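Local structure of putative type VI secretion protein (Escherichia coli, 6SKI) at residues D426-E430 and A431-F435; Q446-S449 and E450-F453. The protein is a type VI secretion effector that probably acts as a phospholipase toxin and is loaded onto the VgrG spike for delivery. All blocks are in the same frame, centred on the assembly; numbering follows the deposited sequence.

Contact 1: D426-E430 and A431-F435; sequences DAAQE and AGVLF
Val433 N donates to Ala428 O at 3.0 Å, and Gly432 N gives a weak bond to Gln429 O. Together these two bonds define a Schellman motif at the C-terminal end of helix 416-431. Ala431 N bonds to Ala427 O at 3.0 Å, a regular helical bond. Gly432 has a positive phi of 111°, which takes the chain out of the helix. The chain then reverses alongside the last helical turn, and Gln429 CA makes a CA-H...O contact with Val433 O.

The Glu430 carboxylate makes a salt bridge with Arg466 of helix 452-466, and Asp426 makes another with the same arginine. On the inner side Ala428 and Val433 pack on Phe240 of strand 237-243, so the cap sits against the central sheet. Val433 CG1 is anti to the backbone N (chi1 -165°), which leaves CG2 on the Ala428 side, 4.0 Å from Ala428 CB. The Phe435 ring presents its edge to Ala428 and to Gln429 CG. The Gln429 amide is turned 60° from that ring, and its NE2 lies 3.6 Å from Phe435 CB. Ala428 CB meets Phe435 CE2 at 3.4 Å.

Contact 2: Q446-S449 and E450-F453; sequences QLPS and ELIF
Ile452 has CG1 anti to its carbonyl carbon (chi1 -84°), which folds the branch back over the Pro448-Ser449 peptide. The peptide belongs to two overlapping beta turns, 448-451 and 449-452, the second of type I, that lead into helix 452-466. Ile452 CG1 comes to 3.4 Å from Pro448 O, and the terminal CD1 lies 3.6 Å from Ser449 CA. Leu447 adopts a similar first torsion, -79°, and its CD1 lies 3.9 Å from Leu451 O. Leu447 CB also meets Ile452 CG1 at 4.2 Å.

One backbone hydrogen bond closes each turn, from residue i+3 back to residue i. Leu451 N donates to Pro448 O at 2.9 Å, and Ile452 N donates to Ser449 O at 3.0 Å. The second is the straighter (167° at the hydrogen).

Leu447 rests on Val419 and Arg422 of helix 416-431, and Leu451 is buried against Trp416 of the same helix. Glu450 is stretched out, and its OE2 is hydrogen-bonded to Tyr485 OH. The Pro448 ring runs along the Leu451 side chain, with Pro448 CD 4.1 Å from Leu451 CB.

Contact 1 precedes contact 2 along the chain. It ends helix 416-431, and contact 2 leads into helix 452-466, the next helix in the chain. The two therefore mark the ends of the loop that joins these helices. Their centres are 22 Å apart and their nearest atoms about 12 Å, so they do not touch. The helices still link them: Lys463 and Arg466 of the second helix pair with acidic residues of contact 1, and leucines of contact 2 rest on the first helix. Contact 1 faces the central sheet of the probable alpha/beta-hydrolase fold, whereas contact 2 lies at the surface.

Contact 1: D426-E430 and A431-F435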
ATOM      1  N   ASP A 426      -3.435  13.551  11.970  1.00 45.63           N
ATOM      2  CA  ASP A 426      -3.533  13.837  13.395  1.00 45.63           C
ATOM      3  C   ASP A 426      -2.780  12.798  14.212  1.00 45.63           C
ATOM      4  O   ASP A 426      -2.048  13.145  15.148  1.00 45.63           O
ATOM      5  CB  ASP A 426      -5.001  13.891  13.812  1.00 45.63           C
ATOM      6  CG  ASP A 426      -5.185  14.381  15.229  1.00 45.63           C
ATOM      7  OD1 ASP A 426      -4.446  15.294  15.645  1.00 45.63           O
ATOM      8  OD2 ASP A 426      -6.073  13.852  15.929  1.00 45.63           O
ATOM      9  N   ALA A 427      -2.927  11.521  13.858  1.00 44.56           N
ATOM     10  CA  ALA A 427      -2.219  10.470  14.582  1.00 44.56           C
ATOM     11  C   ALA A 427      -0.710  10.637  14.460  1.00 44.56           C
ATOM     12  O   ALA A 427       0.022  10.564  15.457  1.00 44.56           O
ATOM     13  CB  ALA A 427      -2.648   9.101  14.063  1.00 44.56           C
ATOM     14  N   ALA A 428      -0.225  10.874  13.241  1.00 43.41           N
ATOM     15  CA  ALA A 428       1.209  11.011  13.031  1.00 43.41           C
ATOM     16  C   ALA A 428       1.756  12.245  13.734  1.00 43.41           C
ATOM     17  O   ALA A 428       2.831  12.195  14.340  1.00 43.41           O
ATOM     18  CB  ALA A 428       1.515  11.057  11.538  1.00 43.41           C
ATOM     19  N   GLN A 429       1.029  13.361  13.673  1.00 45.70           N
ATOM     20  CA  GLN A 429       1.469  14.573  14.351  1.00 45.70           C
ATOM     21  C   GLN A 429       1.486  14.393  15.860  1.00 45.70           C
ATOM     22  O   GLN A 429       2.321  14.991  16.545  1.00 45.70           O
ATOM     23  CB  GLN A 429       0.570  15.739  13.953  1.00 45.70           C
ATOM     24  CG  GLN A 429       0.919  16.336  12.604  1.00 45.70           C
ATOM     25  CD  GLN A 429      -0.221  17.130  12.003  1.00 45.70           C
ATOM     26  OE1 GLN A 429      -1.250  17.338  12.642  1.00 45.70           O
ATOM     27  NE2 GLN A 429      -0.044  17.572  10.765  1.00 45.70           N
ATOM     28  N   GLU A 430       0.571  13.584  16.400  1.00 47.04           N
ATOM     29  CA  GLU A 430       0.675  13.219  17.808  1.00 47.04           C
ATOM     30  C   GLU A 430       1.934  12.405  18.067  1.00 47.04           C
ATOM     31  O   GLU A 430       2.601  12.592  19.089  1.00 47.04           O
ATOM     32  CB  GLU A 430      -0.557  12.438  18.253  1.00 47.04           C
ATOM     33  CG  GLU A 430      -1.690  13.295  18.768  1.00 47.04           C
ATOM     34  CD  GLU A 430      -2.847  12.465  19.278  1.00 47.04           C
ATOM     35  OE1 GLU A 430      -3.988  12.969  19.280  1.00 47.04           O
ATOM     36  OE2 GLU A 430      -2.616  11.304  19.672  1.00 47.04           O
ATOM     37  N   ALA A 431       2.273  11.497  17.151  1.00 43.92           N
ATOM     38  CA  ALA A 431       3.468  10.681  17.329  1.00 43.92           C
ATOM     39  C   ALA A 431       4.760  11.480  17.238  1.00 43.92           C
ATOM     40  O   ALA A 431       5.818  10.945  17.582  1.00 43.92           O
ATOM     41  CB  ALA A 431       3.499   9.559  16.297  1.00 43.92           C
ATOM     42  N   GLY A 432       4.708  12.726  16.781  1.00 43.20           N
ATOM     43  CA  GLY A 432       5.893  13.551  16.635  1.00 43.20           C
ATOM     44  C   GLY A 432       6.266  13.849  15.202  1.00 43.20           C
ATOM     45  O   GLY A 432       7.195  14.635  14.973  1.00 43.20           O
ATOM     46  N   VAL A 433       5.581  13.259  14.225  1.00 42.52           N
ATOM     47  CA  VAL A 433       5.915  13.475  12.826  1.00 42.52           C
ATOM     48  C   VAL A 433       5.518  14.882  12.411  1.00 42.52           C
ATOM     49  O   VAL A 433       4.472  15.402  12.818  1.00 42.52           O
ATOM     50  CB  VAL A 433       5.220  12.420  11.951  1.00 42.52           C
ATOM     51  CG1 VAL A 433       5.836  12.395  10.581  1.00 42.52           C
ATOM     52  CG2 VAL A 433       5.321  11.053  12.599  1.00 42.52           C
ATOM     53  N   LEU A 434       6.356  15.509  11.594  1.00 43.14           N
ATOM     54  CA  LEU A 434       6.105  16.855  11.101  1.00 43.14           C
ATOM     55  C   LEU A 434       5.541  16.772   9.692  1.00 43.14           C
ATOM     56  O   LEU A 434       6.144  16.155   8.809  1.00 43.14           O
ATOM     57  CB  LEU A 434       7.377  17.701  11.116  1.00 43.14           C
ATOM     58  CG  LEU A 434       8.038  17.883  12.476  1.00 43.14           C
ATOM     59  CD1 LEU A 434       9.382  18.556  12.307  1.00 43.14           C
ATOM     60  CD2 LEU A 434       7.142  18.680  13.399  1.00 43.14           C
ATOM     61  N   PHE A 435       4.390  17.400   9.490  1.00 43.21           N
ATOM     62  CA  PHE A 435       3.706  17.422   8.210  1.00 43.21           C
ATOM     63  C   PHE A 435       3.450  18.864   7.819  1.00 43.21           C
ATOM     64  O   PHE A 435       3.148  19.700   8.674  1.00 43.21           O
ATOM     65  CB  PHE A 435       2.383  16.663   8.279  1.00 43.21           C
ATOM     66  CG  PHE A 435       2.524  15.188   8.093  1.00 43.21           C
ATOM     67  CD1 PHE A 435       2.679  14.650   6.832  1.00 43.21           C
ATOM     68  CD2 PHE A 435       2.507  14.339   9.177  1.00 43.21           C
ATOM     69  CE1 PHE A 435       2.816  13.297   6.657  1.00 43.21           C
ATOM     70  CE2 PHE A 435       2.641  12.988   9.005  1.00 43.21           C
ATOM     71  CZ  PHE A 435       2.793  12.464   7.745  1.00 43.21           C
TER

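Contact 2: Q446-S449 and E450-F453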
ATOM      1  N   GLN A 446      -9.264  19.491  -0.032  1.00 54.51           N
ATOM      2  CA  GLN A 446     -10.253  20.316   0.640  1.00 54.51           C
ATOM      3  C   GLN A 446     -11.556  19.550   0.775  1.00 54.51           C
ATOM      4  O   GLN A 446     -12.001  18.880  -0.160  1.00 54.51           O
ATOM      5  CB  GLN A 446     -10.490  21.621  -0.120  1.00 54.51           C
ATOM      6  CG  GLN A 446      -9.279  22.524  -0.180  1.00 54.51           C
ATOM      7  CD  GLN A 446      -8.642  22.732   1.178  1.00 54.51           C
ATOM      8  OE1 GLN A 446      -9.298  23.161   2.126  1.00 54.51           O
ATOM      9  NE2 GLN A 446      -7.357  22.421   1.282  1.00 54.51           N
ATOM     10  N   LEU A 447     -12.159  19.653   1.946  1.00 49.72           N
ATOM     11  CA  LEU A 447     -13.344  18.917   2.346  1.00 49.72           C
ATOM     12  C   LEU A 447     -14.603  19.717   2.034  1.00 49.72           C
ATOM     13  O   LEU A 447     -14.637  20.930   2.250  1.00 49.72           O
ATOM     14  CB  LEU A 447     -13.294  18.608   3.833  1.00 49.72           C
ATOM     15  CG  LEU A 447     -12.387  17.430   4.163  1.00 49.72           C
ATOM     16  CD1 LEU A 447     -12.462  17.122   5.625  1.00 49.72           C
ATOM     17  CD2 LEU A 447     -12.809  16.231   3.347  1.00 49.72           C
ATOM     18  N   PRO A 448     -15.635  19.060   1.511  1.00 50.69           N
ATOM     19  CA  PRO A 448     -16.926  19.732   1.357  1.00 50.69           C
ATOM     20  C   PRO A 448     -17.468  20.146   2.713  1.00 50.69           C
ATOM     21  O   PRO A 448     -17.122  19.567   3.743  1.00 50.69           O
ATOM     22  CB  PRO A 448     -17.806  18.661   0.704  1.00 50.69           C
ATOM     23  CG  PRO A 448     -16.847  17.736   0.048  1.00 50.69           C
ATOM     24  CD  PRO A 448     -15.659  17.699   0.954  1.00 50.69           C
ATOM     25  N   SER A 449     -18.321  21.171   2.707  1.00 51.69           N
ATOM     26  CA  SER A 449     -18.906  21.636   3.959  1.00 51.69           C
ATOM     27  C   SER A 449     -19.667  20.520   4.657  1.00 51.69           C
ATOM     28  O   SER A 449     -19.538  20.347   5.876  1.00 51.69           O
ATOM     29  CB  SER A 449     -19.825  22.825   3.697  1.00 51.69           C
ATOM     30  OG  SER A 449     -19.289  23.663   2.689  1.00 51.69           O
ATOM     31  N   GLU A 450     -20.410  19.719   3.889  1.00 52.60           N
ATOM     32  CA  GLU A 450     -21.143  18.592   4.451  1.00 52.60           C
ATOM     33  C   GLU A 450     -20.229  17.661   5.230  1.00 52.60           C
ATOM     34  O   GLU A 450     -20.663  17.029   6.199  1.00 52.60           O
ATOM     35  CB  GLU A 450     -21.828  17.819   3.326  1.00 52.60           C
ATOM     36  CG  GLU A 450     -23.154  17.199   3.697  1.00 52.60           C
ATOM     37  CD  GLU A 450     -23.774  16.448   2.539  1.00 52.60           C
ATOM     38  OE1 GLU A 450     -24.925  15.986   2.674  1.00 52.60           O
ATOM     39  OE2 GLU A 450     -23.105  16.320   1.493  1.00 52.60           O
ATOM     40  N   LEU A 451     -18.967  17.567   4.828  1.00 49.77           N
ATOM     41  CA  LEU A 451     -18.011  16.663   5.441  1.00 49.77           C
ATOM     42  C   LEU A 451     -17.064  17.355   6.407  1.00 49.77           C
ATOM     43  O   LEU A 451     -16.159  16.698   6.928  1.00 49.77           O
ATOM     44  CB  LEU A 451     -17.197  15.953   4.359  1.00 49.77           C
ATOM     45  CG  LEU A 451     -17.824  14.732   3.690  1.00 49.77           C
ATOM     46  CD1 LEU A 451     -16.750  13.880   3.049  1.00 49.77           C
ATOM     47  CD2 LEU A 451     -18.633  13.918   4.683  1.00 49.77           C
ATOM     48  N   ILE A 452     -17.231  18.656   6.659  1.00 51.33           N
ATOM     49  CA  ILE A 452     -16.269  19.344   7.514  1.00 51.33           C
ATOM     50  C   ILE A 452     -16.438  18.912   8.966  1.00 51.33           C
ATOM     51  O   ILE A 452     -15.522  18.339   9.567  1.00 51.33           O
ATOM     52  CB  ILE A 452     -16.384  20.871   7.354  1.00 51.33           C
ATOM     53  CG1 ILE A 452     -15.565  21.333   6.152  1.00 51.33           C
ATOM     54  CG2 ILE A 452     -15.885  21.584   8.593  1.00 51.33           C
ATOM     55  CD1 ILE A 452     -15.896  22.730   5.698  1.00 51.33           C
ATOM     56  N   PHE A 453     -17.628  19.124   9.533  1.00 52.86           N
ATOM     57  CA  PHE A 453     -17.835  18.791  10.936  1.00 52.86           C
ATOM     58  C   PHE A 453     -17.641  17.301  11.172  1.00 52.86           C
ATOM     59  O   PHE A 453     -16.998  16.902  12.150  1.00 52.86           O
ATOM     60  CB  PHE A 453     -19.227  19.242  11.384  1.00 52.86           C
ATOM     61  CG  PHE A 453     -19.781  18.465  12.548  1.00 52.86           C
ATOM     62  CD1 PHE A 453     -19.474  18.825  13.849  1.00 52.86           C
ATOM     63  CD2 PHE A 453     -20.638  17.394  12.342  1.00 52.86           C
ATOM     64  CE1 PHE A 453     -19.988  18.118  14.921  1.00 52.86           C
ATOM     65  CE2 PHE A 453     -21.152  16.683  13.411  1.00 52.86           C
ATOM     66  CZ  PHE A 453     -20.828  17.047  14.701  1.00 52.86           C
TER